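Local atomic coordinates of beta-galactosidase (PDB entry 3TTY), a protein that hydrolyses beta-D-galactosides, releasing terminal non-reducing galactose, and assembles as a trimer of TIM-barrel glycoside hydrolase subunits. Residues A[79-83]-A[147-151]; A[248-254]-A[269-275]; A[426-430]-A[588-594]; A[456-462]-A[482-488]. Residue numbers count along the deposited sequence, not the author numbering.

Contact 1 (A[79-83]-A[147-151]); sequences ATSTG and VSNEY. With GLA (alpha-D-galactopyranose), chain H.
Two loops of the TIM barrel meet here beside the galactose pocket. They follow neighbouring strands, the third (75-79) and the fourth (142-146). Ala79 is still extended. Thr80 CA lies 5.3 Å from Val147 CA. The Thr80 side chain points toward 147-151 with chi1 p, and Thr80 OG1 accepts from Ser148 N at 2.8 Å, almost in line. It is also hydrogen-bonded to Glu236. Ser81 is left-handed (phi/psi 73/13), and its side chain points away. Thr82, also p, brings OG1 to 3.1 Å from Ser148 CA and is hydrogen-bonded to Glu236. Gly83 CA comes within 3.4 Å of Ser148 OG. A CB at this position would clash with Asn149 CB. In the second loop Ser148 (54/-145) and Glu150 (30/69) have positive phi. An Asn-Glu pair after the fourth strand is consistent with the acid/base site of related barrel glycosidases. Asn149 has chi1 t; its OD1 accepts from Asn252, and Asn149 ND2 donates to O2 of galactose at 3.1 Å.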
loop_
_atom_site.group_PDB
_atom_site.type_symbol
_atom_site.label_atom_id
_atom_site.label_comp_id
_atom_site.label_asym_id
_atom_site.label_seq_id
_atom_site.Cartn_x
_atom_site.Cartn_y
_atom_site.Cartn_z
ATOM N N ALA A 79 29.525 20.050 16.036
ATOM C CA ALA A 79 28.700 20.075 14.830
ATOM C C ALA A 79 28.404 21.516 14.386
ATOM O O ALA A 79 28.380 22.438 15.197
ATOM C CB ALA A 79 27.405 19.286 15.052
ATOM N N THR A 80 28.183 21.703 13.091
ATOM C CA THR A 80 27.853 23.016 12.548
ATOM C C THR A 80 26.380 23.395 12.718
ATOM O O THR A 80 26.010 24.544 12.461
ATOM C CB THR A 80 28.180 23.081 11.055
ATOM O OG1 THR A 80 27.450 22.052 10.380
ATOM C CG2 THR A 80 29.665 22.867 10.837
ATOM N N SER A 81 25.545 22.435 13.115
ATOM C CA SER A 81 24.123 22.693 13.374
ATOM C C SER A 81 23.301 22.911 12.108
ATOM O O SER A 81 22.167 23.365 12.186
ATOM C CB SER A 81 23.937 23.910 14.283
ATOM O OG SER A 81 23.428 23.544 15.550
ATOM N N THR A 82 23.856 22.585 10.950
ATOM C CA THR A 82 23.152 22.835 9.696
ATOM C C THR A 82 22.191 21.730 9.233
ATOM O O THR A 82 21.594 21.840 8.167
ATOM C CB THR A 82 24.145 23.166 8.561
ATOM O OG1 THR A 82 25.038 22.064 8.373
ATOM C CG2 THR A 82 24.946 24.437 8.899
ATOM N N GLY A 83 22.030 20.676 10.027
ATOM C CA GLY A 83 21.170 19.565 9.640
ATOM C C GLY A 83 19.674 19.847 9.763
ATOM O O GLY A 83 18.854 19.072 9.295
ATOM N N VAL A 147 29.994 18.178 10.286
ATOM C CA VAL A 147 29.246 19.035 9.360
ATOM C C VAL A 147 27.818 18.562 9.185
ATOM O O VAL A 147 27.579 17.395 8.831
ATOM C CB VAL A 147 29.901 19.084 7.969
ATOM C CG1 VAL A 147 28.975 19.779 6.964
ATOM C CG2 VAL A 147 31.260 19.772 8.048
ATOM N N SER A 148 26.867 19.460 9.442
ATOM C CA SER A 148 25.458 19.133 9.259
ATOM C C SER A 148 25.123 17.859 10.058
ATOM O O SER A 148 25.653 17.648 11.148
ATOM C CB SER A 148 25.160 18.944 7.762
ATOM O OG SER A 148 23.768 18.927 7.491
ATOM N N ASN A 149 24.237 17.034 9.511
ATOM C CA ASN A 149 23.894 15.744 10.082
ATOM C C ASN A 149 23.147 14.915 9.042
ATOM O O ASN A 149 22.183 15.396 8.439
ATOM C CB ASN A 149 23.024 15.898 11.330
ATOM C CG ASN A 149 22.895 14.595 12.101
ATOM O OD1 ASN A 149 23.872 14.088 12.644
ATOM N ND2 ASN A 149 21.690 14.041 12.143
ATOM N N GLU A 150 23.597 13.679 8.842
ATOM C CA GLU A 150 23.006 12.765 7.856
ATOM C C GLU A 150 22.389 13.454 6.615
ATOM O O GLU A 150 21.167 13.473 6.446
ATOM C CB GLU A 150 21.973 11.835 8.518
ATOM C CG GLU A 150 22.535 10.911 9.588
ATOM C CD GLU A 150 21.616 9.727 9.901
ATOM O OE1 GLU A 150 20.379 9.836 9.702
ATOM O OE2 GLU A 150 22.140 8.676 10.339
ATOM N N TYR A 151 23.234 14.028 5.765
ATOM C CA TYR A 151 22.796 14.492 4.451
ATOM C C TYR A 151 21.994 13.407 3.708
ATOM O O TYR A 151 22.348 12.230 3.730
ATOM C CB TYR A 151 24.007 14.858 3.611
ATOM C CG TYR A 151 24.689 16.165 3.948
ATOM C CD1 TYR A 151 24.088 17.369 3.651
ATOM C CD2 TYR A 151 25.963 16.187 4.514
ATOM C CE1 TYR A 151 24.711 18.565 3.921
ATOM C CE2 TYR A 151 26.611 17.388 4.783
ATOM C CZ TYR A 151 25.973 18.572 4.477
ATOM O OH TYR A 151 26.580 19.780 4.729
HETATM C C1 GLA H . 20.453 9.094 13.139
HETATM C C2 GLA H . 20.644 10.591 13.488
HETATM C C3 GLA H . 20.578 10.868 15.000
HETATM C C4 GLA H . 19.342 10.169 15.545
HETATM C C5 GLA H . 19.381 8.687 15.160
HETATM C C6 GLA H . 18.167 7.991 15.787
HETATM O O1 GLA H . 21.547 8.229 13.494
HETATM O O2 GLA H . 21.887 11.058 12.988
HETATM O O3 GLA H . 20.469 12.275 15.283
HETATM O O4 GLA H . 18.223 10.791 14.927
HETATM O O5 GLA H . 19.276 8.569 13.737
HETATM O O6 GLA H . 18.360 6.570 15.787
#

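Contact 2 (A[248-254]-A[269-275]). With GLA (alpha-D-galactopyranose), chain H.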
loop_
_atom_site.group_PDB
_atom_site.type_symbol
_atom_site.label_atom_id
_atom_site.label_comp_id
_atom_site.label_asym_id
_atom_site.label_seq_id
_atom_site.Cartn_x
_atom_site.Cartn_y
_atom_site.Cartn_z
ATOM N N PRO A 248 40.289 18.103 11.816
ATOM C CA PRO A 248 39.689 17.245 10.784
ATOM C C PRO A 248 38.178 17.444 10.672
ATOM O O PRO A 248 37.529 17.870 11.629
ATOM C CB PRO A 248 39.997 15.820 11.275
ATOM C CG PRO A 248 41.036 15.977 12.327
ATOM C CD PRO A 248 40.793 17.316 12.951
ATOM N N VAL A 249 37.626 17.126 9.509
ATOM C CA VAL A 249 36.226 17.398 9.232
ATOM C C VAL A 249 35.560 16.146 8.704
ATOM O O VAL A 249 36.107 15.462 7.828
ATOM C CB VAL A 249 36.073 18.475 8.151
ATOM C CG1 VAL A 249 34.593 18.800 7.942
ATOM C CG2 VAL A 249 36.877 19.722 8.515
ATOM N N THR A 250 34.384 15.839 9.240
ATOM C CA THR A 250 33.603 14.718 8.745
ATOM C C THR A 250 32.131 15.092 8.675
ATOM O O THR A 250 31.723 16.184 9.100
ATOM C CB THR A 250 33.768 13.473 9.640
ATOM O OG1 THR A 250 33.181 12.339 9.005
ATOM C CG2 THR A 250 33.102 13.681 11.002
ATOM N N THR A 251 31.339 14.185 8.122
ATOM C CA THR A 251 29.894 14.236 8.274
ATOM C C THR A 251 29.443 12.791 8.454
ATOM O O THR A 251 30.186 11.877 8.112
ATOM C CB THR A 251 29.184 14.957 7.086
ATOM O OG1 THR A 251 27.787 15.058 7.368
ATOM C CG2 THR A 251 29.400 14.193 5.756
ATOM N N ASN A 252 28.272 12.563 9.038
ATOM C CA ASN A 252 27.915 11.190 9.405
ATOM C C ASN A 252 27.071 10.460 8.354
ATOM O O ASN A 252 25.975 10.909 7.994
ATOM C CB ASN A 252 27.296 11.105 10.814
ATOM C CG ASN A 252 26.143 12.078 11.024
ATOM O OD1 ASN A 252 25.981 13.037 10.278
ATOM N ND2 ASN A 252 25.349 11.839 12.061
ATOM N N LEU A 253 27.601 9.336 7.870
ATOM C CA LEU A 253 27.000 8.601 6.755
ATOM C C LEU A 253 26.174 7.416 7.243
ATOM O O LEU A 253 26.210 7.061 8.429
ATOM C CB LEU A 253 28.080 8.104 5.781
ATOM C CG LEU A 253 29.205 9.086 5.450
ATOM C CD1 LEU A 253 30.133 8.494 4.406
ATOM C CD2 LEU A 253 28.661 10.420 4.988
ATOM N N MET A 254 25.458 6.781 6.320
ATOM C CA MET A 254 24.445 5.803 6.711
ATOM C C MET A 254 24.658 4.430 6.085
ATOM O O MET A 254 23.703 3.731 5.766
ATOM C CB MET A 254 23.042 6.342 6.424
ATOM C CG MET A 254 22.716 7.578 7.263
ATOM S SD MET A 254 21.172 8.410 6.846
ATOM C CE MET A 254 21.656 9.263 5.350
ATOM N N MET A 269 36.109 13.942 2.330
ATOM C CA MET A 269 36.071 13.875 3.798
ATOM C C MET A 269 37.425 13.466 4.386
ATOM O O MET A 269 38.097 12.595 3.839
ATOM C CB MET A 269 35.016 12.858 4.253
ATOM C CG MET A 269 33.598 13.190 3.831
ATOM S SD MET A 269 32.545 11.733 3.827
ATOM C CE MET A 269 32.218 11.555 5.585
ATOM N N ASP A 270 37.818 14.068 5.507
ATOM C CA ASP A 270 39.104 13.735 6.131
ATOM C C ASP A 270 39.097 12.328 6.709
ATOM O O ASP A 270 40.110 11.628 6.710
ATOM C CB ASP A 270 39.448 14.731 7.235
ATOM C CG ASP A 270 39.855 16.088 6.691
ATOM O OD1 ASP A 270 40.480 16.151 5.606
ATOM O OD2 ASP A 270 39.540 17.095 7.349
ATOM N N VAL A 271 37.933 11.935 7.208
ATOM C CA VAL A 271 37.726 10.623 7.785
ATOM C C VAL A 271 36.250 10.293 7.624
ATOM O O VAL A 271 35.399 11.185 7.633
ATOM C CB VAL A 271 38.085 10.607 9.285
ATOM C CG1 VAL A 271 37.051 11.356 10.078
ATOM C CG2 VAL A 271 38.202 9.180 9.794
ATOM N N VAL A 272 35.947 9.017 7.460
ATOM C CA VAL A 272 34.570 8.577 7.360
ATOM C C VAL A 272 34.005 8.422 8.762
ATOM O O VAL A 272 34.738 8.158 9.704
ATOM C CB VAL A 272 34.482 7.242 6.610
ATOM C CG1 VAL A 272 33.095 6.622 6.756
ATOM C CG2 VAL A 272 34.861 7.439 5.138
ATOM N N SER A 273 32.704 8.640 8.909
ATOM C CA SER A 273 32.023 8.324 10.150
ATOM C C SER A 273 30.649 7.836 9.756
ATOM O O SER A 273 30.164 8.165 8.665
ATOM C CB SER A 273 31.929 9.546 11.061
ATOM O OG SER A 273 31.009 10.502 10.566
ATOM N N TRP A 274 30.028 7.022 10.603
ATOM C CA TRP A 274 28.722 6.475 10.251
ATOM C C TRP A 274 27.902 6.062 11.453
ATOM O O TRP A 274 28.398 6.020 12.581
ATOM C CB TRP A 274 28.851 5.343 9.214
ATOM C CG TRP A 274 28.956 3.923 9.716
ATOM C CD1 TRP A 274 30.028 3.336 10.345
ATOM C CD2 TRP A 274 27.974 2.889 9.555
ATOM N NE1 TRP A 274 29.757 2.007 10.606
ATOM C CE2 TRP A 274 28.504 1.709 10.131
ATOM C CE3 TRP A 274 26.693 2.847 8.988
ATOM C CZ2 TRP A 274 27.800 0.506 10.155
ATOM C CZ3 TRP A 274 25.989 1.647 9.015
ATOM C CH2 TRP A 274 26.543 0.497 9.599
ATOM N N ASP A 275 26.638 5.764 11.188
ATOM C CA ASP A 275 25.649 5.551 12.227
ATOM C C ASP A 275 25.067 4.147 12.077
ATOM O O ASP A 275 24.318 3.868 11.145
ATOM C CB ASP A 275 24.554 6.628 12.128
ATOM C CG ASP A 275 25.125 8.066 12.121
ATOM O OD1 ASP A 275 26.220 8.297 12.680
ATOM O OD2 ASP A 275 24.472 8.976 11.563
HETATM C C1 GLA H . 20.453 9.094 13.139
HETATM C C2 GLA H . 20.644 10.591 13.488
HETATM C C3 GLA H . 20.578 10.868 15.000
HETATM C C4 GLA H . 19.342 10.169 15.545
HETATM C C5 GLA H . 19.381 8.687 15.160
HETATM C C6 GLA H . 18.167 7.991 15.787
HETATM O O1 GLA H . 21.547 8.229 13.494
HETATM O O2 GLA H . 21.887 11.058 12.988
HETATM O O3 GLA H . 20.469 12.275 15.283
HETATM O O4 GLA H . 18.223 10.791 14.927
HETATM O O5 GLA H . 19.276 8.569 13.737
HETATM O O6 GLA H . 18.360 6.570 15.787
#
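A serine hydroxyl bridges these two segments, which run 44° apart overall: Ser273 OG donates to Thr251 O at 2.9 Å. Beyond it Leu253 pairs with Trp274 in a parallel bridge. Leu253 N donates to Ser273 O at 2.9 Å, and Asp275 N to Leu253 O at 3.1 Å. At the other end Asp270 N donates to Val249 O (3.2 Å), and Val249 N to Asp270 OD2 (2.9 Å). Asp270 forms a salt bridge with Lys241. Leu253 CD2 packs on Met269 CE at 3.8 Å. Asn252 and Asp275 belong to the galactose pocket. Asn252 ND2 is 3.7 Å from galactose O2, and Asp275 OD2 is 3.6 Å from galactose O1. Asn252 ND2 donates to Asn149 OD1, and Asn252 OD1 accepts from Glu150 N. The segments carry the fifth strand (249-253, interrupted) and the sixth (273-275) of the TIM barrel, joined in a beta-alpha-beta unit through helix 262-266. Strand 142-146 flanks the fifth strand and strand 303-307 the sixth, while helix 215-243 packs on Val249, Thr251 and Met269.

Contact 3 (A[426-430]-A[588-594]); sequences EVHKY and SPDADFL
Residues 426-430 belong to a longer alpha-helix. Residues 588-589 finish a strand, Asp590 takes the N-cap position, and 591-594 begin the next helix. The backbones stay well apart: CA to CA is 7.5 Å for Glu426 and Ser588, 7.4 Å for Lys429 and Ala591, and 6.9 Å for Tyr430 and Leu594. Side chains therefore make most of the contact. Asp590 has chi1 p, and its OD1 accepts from Phe593 N at 2.8 Å, the capping bond.

Ser588, with chi1 t, points toward the 426-430 helix and centres a polar cluster. Ser588 OG donates to Glu426 OE1 at 2.6 Å and accepts from Lys429 NZ at 2.8 Å. Lys429 NZ makes a salt bridge to Glu426 OE2 at 2.8 Å, one helical turn back. Glu426 is m at chi1 and chi2; Lys429 is m at chi1, then fully extended. A water accepts from Lys429 NZ at 3.1 Å and donates weakly to Pro589 O at 3.3 Å. An apolar patch lies beside it. Leu594 (m, t) sets CD2 over one face of the Tyr430 ring, 3.4 Å from Tyr430 CE1, and Leu594 CD1 is 3.8 Å from Lys429 CB.

In the trimerisation domain the contact joins helix 423-435 to the end of strand 587-589 and the start of helix 591-604. Strand 587-589 pairs with strand 540-544, and the far side of helix 423-435 meets helix 284-296 of the barrel.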
loop_
_atom_site.group_PDB
_atom_site.type_symbol
_atom_site.label_atom_id
_atom_site.label_comp_id
_atom_site.label_asym_id
_atom_site.label_seq_id
_atom_site.Cartn_x
_atom_site.Cartn_y
_atom_site.Cartn_z
ATOM N N GLU A 426 22.358 -9.837 -3.214
ATOM C CA GLU A 426 23.338 -10.635 -3.950
ATOM C C GLU A 426 24.754 -10.345 -3.482
ATOM O O GLU A 426 25.520 -11.269 -3.249
ATOM C CB GLU A 426 23.218 -10.418 -5.459
ATOM C CG GLU A 426 21.859 -10.776 -6.011
ATOM C CD GLU A 426 21.501 -12.241 -5.787
ATOM O OE1 GLU A 426 22.274 -13.137 -6.205
ATOM O OE2 GLU A 426 20.437 -12.497 -5.184
ATOM N N VAL A 427 25.105 -9.071 -3.329
ATOM C CA VAL A 427 26.448 -8.747 -2.857
ATOM C C VAL A 427 26.683 -9.411 -1.494
ATOM O O VAL A 427 27.741 -9.992 -1.250
ATOM C CB VAL A 427 26.709 -7.216 -2.775
ATOM C CG1 VAL A 427 28.022 -6.938 -2.052
ATOM C CG2 VAL A 427 26.753 -6.589 -4.167
ATOM N N HIS A 428 25.678 -9.343 -0.623
ATOM C CA HIS A 428 25.760 -9.953 0.700
ATOM C C HIS A 428 25.870 -11.487 0.679
ATOM O O HIS A 428 26.535 -12.069 1.532
ATOM C CB HIS A 428 24.581 -9.507 1.581
ATOM C CG HIS A 428 24.578 -10.125 2.946
ATOM N ND1 HIS A 428 23.582 -10.975 3.379
ATOM C CD2 HIS A 428 25.461 -10.026 3.973
ATOM C CE1 HIS A 428 23.850 -11.374 4.609
ATOM N NE2 HIS A 428 24.985 -10.811 4.991
ATOM N N LYS A 429 25.227 -12.148 -0.278
ATOM C CA LYS A 429 25.322 -13.613 -0.341
ATOM C C LYS A 429 26.778 -14.031 -0.473
ATOM O O LYS A 429 27.194 -15.045 0.091
ATOM C CB LYS A 429 24.507 -14.190 -1.499
ATOM C CG LYS A 429 23.007 -14.121 -1.300
ATOM C CD LYS A 429 22.273 -14.561 -2.554
ATOM C CE LYS A 429 20.776 -14.590 -2.310
ATOM N NZ LYS A 429 20.021 -14.708 -3.567
ATOM N N TYR A 430 27.553 -13.244 -1.215
ATOM C CA TYR A 430 28.964 -13.559 -1.419
ATOM C C TYR A 430 29.780 -13.168 -0.196
ATOM O O TYR A 430 30.685 -13.896 0.217
ATOM C CB TYR A 430 29.508 -12.894 -2.696
ATOM C CG TYR A 430 29.145 -13.670 -3.948
ATOM C CD1 TYR A 430 29.998 -14.645 -4.464
ATOM C CD2 TYR A 430 27.933 -13.463 -4.586
ATOM C CE1 TYR A 430 29.648 -15.380 -5.590
ATOM C CE2 TYR A 430 27.584 -14.184 -5.706
ATOM C CZ TYR A 430 28.442 -15.136 -6.210
ATOM O OH TYR A 430 28.075 -15.851 -7.333
ATOM N N SER A 588 21.812 -17.298 -9.209
ATOM C CA SER A 588 21.981 -16.974 -7.799
ATOM C C SER A 588 21.885 -18.264 -7.008
ATOM O O SER A 588 20.793 -18.847 -6.876
ATOM C CB SER A 588 20.914 -15.994 -7.319
ATOM O OG SER A 588 21.225 -15.543 -6.008
ATOM N N PRO A 589 23.026 -18.721 -6.480
ATOM C CA PRO A 589 23.143 -20.058 -5.896
ATOM C C PRO A 589 22.886 -20.069 -4.389
ATOM O O PRO A 589 23.090 -19.044 -3.731
ATOM C CB PRO A 589 24.607 -20.435 -6.187
ATOM C CG PRO A 589 25.279 -19.146 -6.732
ATOM C CD PRO A 589 24.318 -18.021 -6.459
ATOM N N ASP A 590 22.448 -21.213 -3.858
ATOM C CA ASP A 590 22.255 -21.361 -2.414
ATOM C C ASP A 590 23.564 -21.245 -1.641
ATOM O O ASP A 590 24.650 -21.189 -2.228
ATOM C CB ASP A 590 21.533 -22.671 -2.066
ATOM C CG ASP A 590 22.373 -23.914 -2.349
ATOM O OD1 ASP A 590 23.618 -23.876 -2.215
ATOM O OD2 ASP A 590 21.763 -24.950 -2.688
ATOM N N ALA A 591 23.446 -21.217 -0.320
ATOM C CA ALA A 591 24.562 -20.897 0.556
ATOM C C ALA A 591 25.610 -21.999 0.596
ATOM O O ALA A 591 26.806 -21.729 0.765
ATOM C CB ALA A 591 24.056 -20.586 1.973
ATOM N N ASP A 592 25.166 -23.242 0.466
ATOM C CA ASP A 592 26.100 -24.361 0.472
ATOM C C ASP A 592 27.012 -24.276 -0.753
ATOM O O ASP A 592 28.224 -24.497 -0.648
ATOM C CB ASP A 592 25.366 -25.712 0.514
ATOM C CG ASP A 592 24.569 -25.915 1.804
ATOM O OD1 ASP A 592 24.937 -25.337 2.864
ATOM O OD2 ASP A 592 23.565 -26.660 1.749
ATOM N N PHE A 593 26.438 -23.950 -1.909
ATOM C CA PHE A 593 27.252 -23.779 -3.110
ATOM C C PHE A 593 28.304 -22.698 -2.904
ATOM O O PHE A 593 29.491 -22.928 -3.139
ATOM C CB PHE A 593 26.409 -23.440 -4.341
ATOM C CG PHE A 593 27.235 -23.183 -5.575
ATOM C CD1 PHE A 593 27.605 -24.231 -6.408
ATOM C CD2 PHE A 593 27.671 -21.901 -5.880
ATOM C CE1 PHE A 593 28.366 -24.001 -7.535
ATOM C CE2 PHE A 593 28.434 -21.667 -7.003
ATOM C CZ PHE A 593 28.782 -22.724 -7.832
ATOM N N LEU A 594 27.868 -21.522 -2.459
ATOM C CA LEU A 594 28.793 -20.415 -2.225
ATOM C C LEU A 594 29.851 -20.743 -1.176
ATOM O O LEU A 594 30.985 -20.274 -1.270
ATOM C CB LEU A 594 28.047 -19.122 -1.888
ATOM C CG LEU A 594 27.267 -18.507 -3.061
ATOM C CD1 LEU A 594 26.488 -17.283 -2.600
ATOM C CD2 LEU A 594 28.188 -18.157 -4.233
HETATM O O HOH W 1 20.047 -17.832 -3.539
#

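Contact 4 (A[456-462]-A[482-488]); sequences VIAPVMY and FVTTFFS
This contact in the trimerisation domain runs from a strand pair to a subunit interface. Strands 456-458 and 482-485 are parallel, 11° apart, with axes 4.6 Å from each other. Val456 pairs with Phe482 and Ile457 with Val483. Val483 N donates to Val456 O at 2.8 Å, and Ala458 N to Val483 O at 2.8 Å. Thr484, with chi1 t, donates from OG1 to Ala458 O at 2.9 Å. The Phe482 ring, with chi1 t, packs its CZ 3.8 Å from Ala458 CB. Helix 468-477 connects the strands as a beta-alpha-beta crossover and covers the side bearing Val456 and Phe482. Past the strands, side chains take over. Val460 (49/59) is left-handed, and Val460 N donates to Thr485 OG1 at 2.8 Å. Met461 centres an inverse gamma turn; Met461 N donates weakly to Ser488 OG at 2.9 Å. The Tyr462 and Phe487 rings lie 4.9 Å apart between centroids, planes at 29°, barely overlapping. Tyr462 OH is hydrogen-bonded to Tyr357 of the second subunit, which also meets Phe487 edge-to-face.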
loop_
_atom_site.group_PDB
_atom_site.type_symbol
_atom_site.label_atom_id
_atom_site.label_comp_id
_atom_site.label_asym_id
_atom_site.label_seq_id
_atom_site.Cartn_x
_atom_site.Cartn_y
_atom_site.Cartn_z
ATOM N N VAL A 456 39.024 -11.281 -6.440
ATOM C CA VAL A 456 38.135 -10.119 -6.539
ATOM C C VAL A 456 36.759 -10.567 -7.016
ATOM O O VAL A 456 36.624 -11.159 -8.090
ATOM C CB VAL A 456 38.703 -9.023 -7.489
ATOM C CG1 VAL A 456 37.670 -7.920 -7.731
ATOM C CG2 VAL A 456 39.983 -8.440 -6.924
ATOM N N ILE A 457 35.737 -10.296 -6.212
ATOM C CA ILE A 457 34.387 -10.750 -6.526
ATOM C C ILE A 457 33.452 -9.569 -6.804
ATOM O O ILE A 457 33.360 -8.626 -6.011
ATOM C CB ILE A 457 33.831 -11.644 -5.393
ATOM C CG1 ILE A 457 34.853 -12.722 -5.025
ATOM C CG2 ILE A 457 32.514 -12.290 -5.794
ATOM C CD1 ILE A 457 34.426 -13.605 -3.877
ATOM N N ALA A 458 32.769 -9.626 -7.942
ATOM C CA ALA A 458 31.874 -8.544 -8.363
ATOM C C ALA A 458 30.489 -9.089 -8.691
ATOM O O ALA A 458 30.191 -9.392 -9.847
ATOM C CB ALA A 458 32.455 -7.809 -9.568
ATOM N N PRO A 459 29.641 -9.228 -7.665
ATOM C CA PRO A 459 28.275 -9.715 -7.860
ATOM C C PRO A 459 27.459 -8.720 -8.685
ATOM O O PRO A 459 27.405 -7.542 -8.344
ATOM C CB PRO A 459 27.731 -9.800 -6.427
ATOM C CG PRO A 459 28.956 -9.887 -5.552
ATOM C CD PRO A 459 29.957 -9.016 -6.242
ATOM N N VAL A 460 26.863 -9.198 -9.771
ATOM C CA VAL A 460 25.978 -8.399 -10.615
ATOM C C VAL A 460 26.580 -7.049 -10.986
ATOM O O VAL A 460 26.014 -6.001 -10.668
ATOM C CB VAL A 460 24.619 -8.177 -9.934
ATOM C CG1 VAL A 460 23.574 -7.799 -10.953
ATOM C CG2 VAL A 460 24.188 -9.433 -9.195
ATOM N N MET A 461 27.741 -7.082 -11.643
ATOM C CA MET A 461 28.377 -5.877 -12.151
ATOM C C MET A 461 27.689 -5.544 -13.467
ATOM O O MET A 461 28.272 -5.653 -14.555
ATOM C CB MET A 461 29.887 -6.086 -12.333
ATOM C CG MET A 461 30.701 -4.791 -12.490
ATOM S SD MET A 461 30.336 -3.544 -11.226
ATOM C CE MET A 461 30.838 -4.423 -9.737
ATOM N N TYR A 462 26.421 -5.175 -13.331
ATOM C CA TYR A 462 25.549 -4.775 -14.416
ATOM C C TYR A 462 26.124 -3.600 -15.199
ATOM O O TYR A 462 26.244 -3.663 -16.424
ATOM C CB TYR A 462 24.185 -4.424 -13.823
ATOM C CG TYR A 462 23.200 -3.742 -14.744
ATOM C CD1 TYR A 462 22.496 -4.460 -15.716
ATOM C CD2 TYR A 462 22.927 -2.384 -14.607
ATOM C CE1 TYR A 462 21.571 -3.825 -16.543
ATOM C CE2 TYR A 462 22.009 -1.752 -15.416
ATOM C CZ TYR A 462 21.335 -2.467 -16.383
ATOM O OH TYR A 462 20.414 -1.810 -17.178
ATOM N N PHE A 482 39.070 -13.492 -10.635
ATOM C CA PHE A 482 37.967 -12.554 -10.684
ATOM C C PHE A 482 36.687 -13.350 -10.775
ATOM O O PHE A 482 36.626 -14.349 -11.492
ATOM C CB PHE A 482 38.121 -11.626 -11.892
ATOM C CG PHE A 482 37.013 -10.616 -12.035
ATOM C CD1 PHE A 482 36.956 -9.512 -11.213
ATOM C CD2 PHE A 482 36.036 -10.775 -13.006
ATOM C CE1 PHE A 482 35.931 -8.584 -11.352
ATOM C CE2 PHE A 482 35.021 -9.857 -13.154
ATOM C CZ PHE A 482 34.962 -8.760 -12.328
ATOM N N VAL A 483 35.667 -12.921 -10.035
ATOM C CA VAL A 483 34.373 -13.595 -10.078
ATOM C C VAL A 483 33.257 -12.624 -10.450
ATOM O O VAL A 483 33.153 -11.546 -9.876
ATOM C CB VAL A 483 34.030 -14.233 -8.713
ATOM C CG1 VAL A 483 32.675 -14.962 -8.786
ATOM C CG2 VAL A 483 35.144 -15.172 -8.271
ATOM N N THR A 484 32.416 -12.989 -11.410
ATOM C CA THR A 484 31.231 -12.171 -11.661
ATOM C C THR A 484 30.030 -13.055 -11.996
ATOM O O THR A 484 30.145 -14.283 -11.965
ATOM C CB THR A 484 31.483 -10.998 -12.668
ATOM O OG1 THR A 484 30.368 -10.097 -12.650
ATOM C CG2 THR A 484 31.722 -11.499 -14.073
ATOM N N THR A 485 28.875 -12.457 -12.270
ATOM C CA THR A 485 27.650 -13.245 -12.282
ATOM C C THR A 485 26.751 -12.940 -13.459
ATOM O O THR A 485 27.050 -12.073 -14.272
ATOM C CB THR A 485 26.800 -12.984 -11.011
ATOM O OG1 THR A 485 26.309 -11.638 -11.038
ATOM C CG2 THR A 485 27.613 -13.206 -9.733
ATOM N N PHE A 486 25.629 -13.648 -13.514
ATOM C CA PHE A 486 24.553 -13.317 -14.425
ATOM C C PHE A 486 24.265 -11.817 -14.341
ATOM O O PHE A 486 24.422 -11.198 -13.284
ATOM C CB PHE A 486 23.297 -14.082 -14.035
ATOM C CG PHE A 486 22.816 -13.765 -12.642
ATOM C CD1 PHE A 486 23.257 -14.507 -11.553
ATOM C CD2 PHE A 486 21.946 -12.706 -12.417
ATOM C CE1 PHE A 486 22.830 -14.199 -10.271
ATOM C CE2 PHE A 486 21.513 -12.402 -11.139
ATOM C CZ PHE A 486 21.958 -13.147 -10.063
ATOM N N PHE A 487 23.845 -11.252 -15.467
ATOM C CA PHE A 487 23.438 -9.847 -15.568
ATOM C C PHE A 487 24.561 -8.853 -15.263
ATOM O O PHE A 487 24.319 -7.772 -14.720
ATOM C CB PHE A 487 22.194 -9.561 -14.717
ATOM C CG PHE A 487 21.257 -8.563 -15.346
ATOM C CD1 PHE A 487 20.866 -8.705 -16.678
ATOM C CD2 PHE A 487 20.777 -7.475 -14.622
ATOM C CE1 PHE A 487 20.010 -7.785 -17.276
ATOM C CE2 PHE A 487 19.921 -6.559 -15.210
ATOM C CZ PHE A 487 19.536 -6.718 -16.548
ATOM N N SER A 488 25.783 -9.214 -15.636
ATOM C CA SER A 488 26.924 -8.319 -15.461
ATOM C C SER A 488 27.462 -7.914 -16.826
ATOM O O SER A 488 27.304 -8.646 -17.806
ATOM C CB SER A 488 28.031 -9.001 -14.654
ATOM O OG SER A 488 27.532 -9.430 -13.407
#

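All four contacts are largely buried, but they form two groups. Contacts 1 and 2 touch in the TIM barrel and share the galactose pocket. There the Glu150 and Asp275 carboxylates, like charges, lie close, with Glu150 OE2 2.7 Å from Asp275 OD2. Contacts 3 and 4 touch in the trimerisation domain, at the same mixed sheet, where Tyr430 packs on Ile457, Pro459 and Thr485. Contacts 2 and 4 each join parallel strands of a beta-alpha-beta unit through backbone bonds. Contact 1 joins loops, and contact 3 joins a helix to a strand end and the following helix, through side chains. Polar groups in contacts 1 and 2 line the sugar; contact 4 alone reaches another subunit.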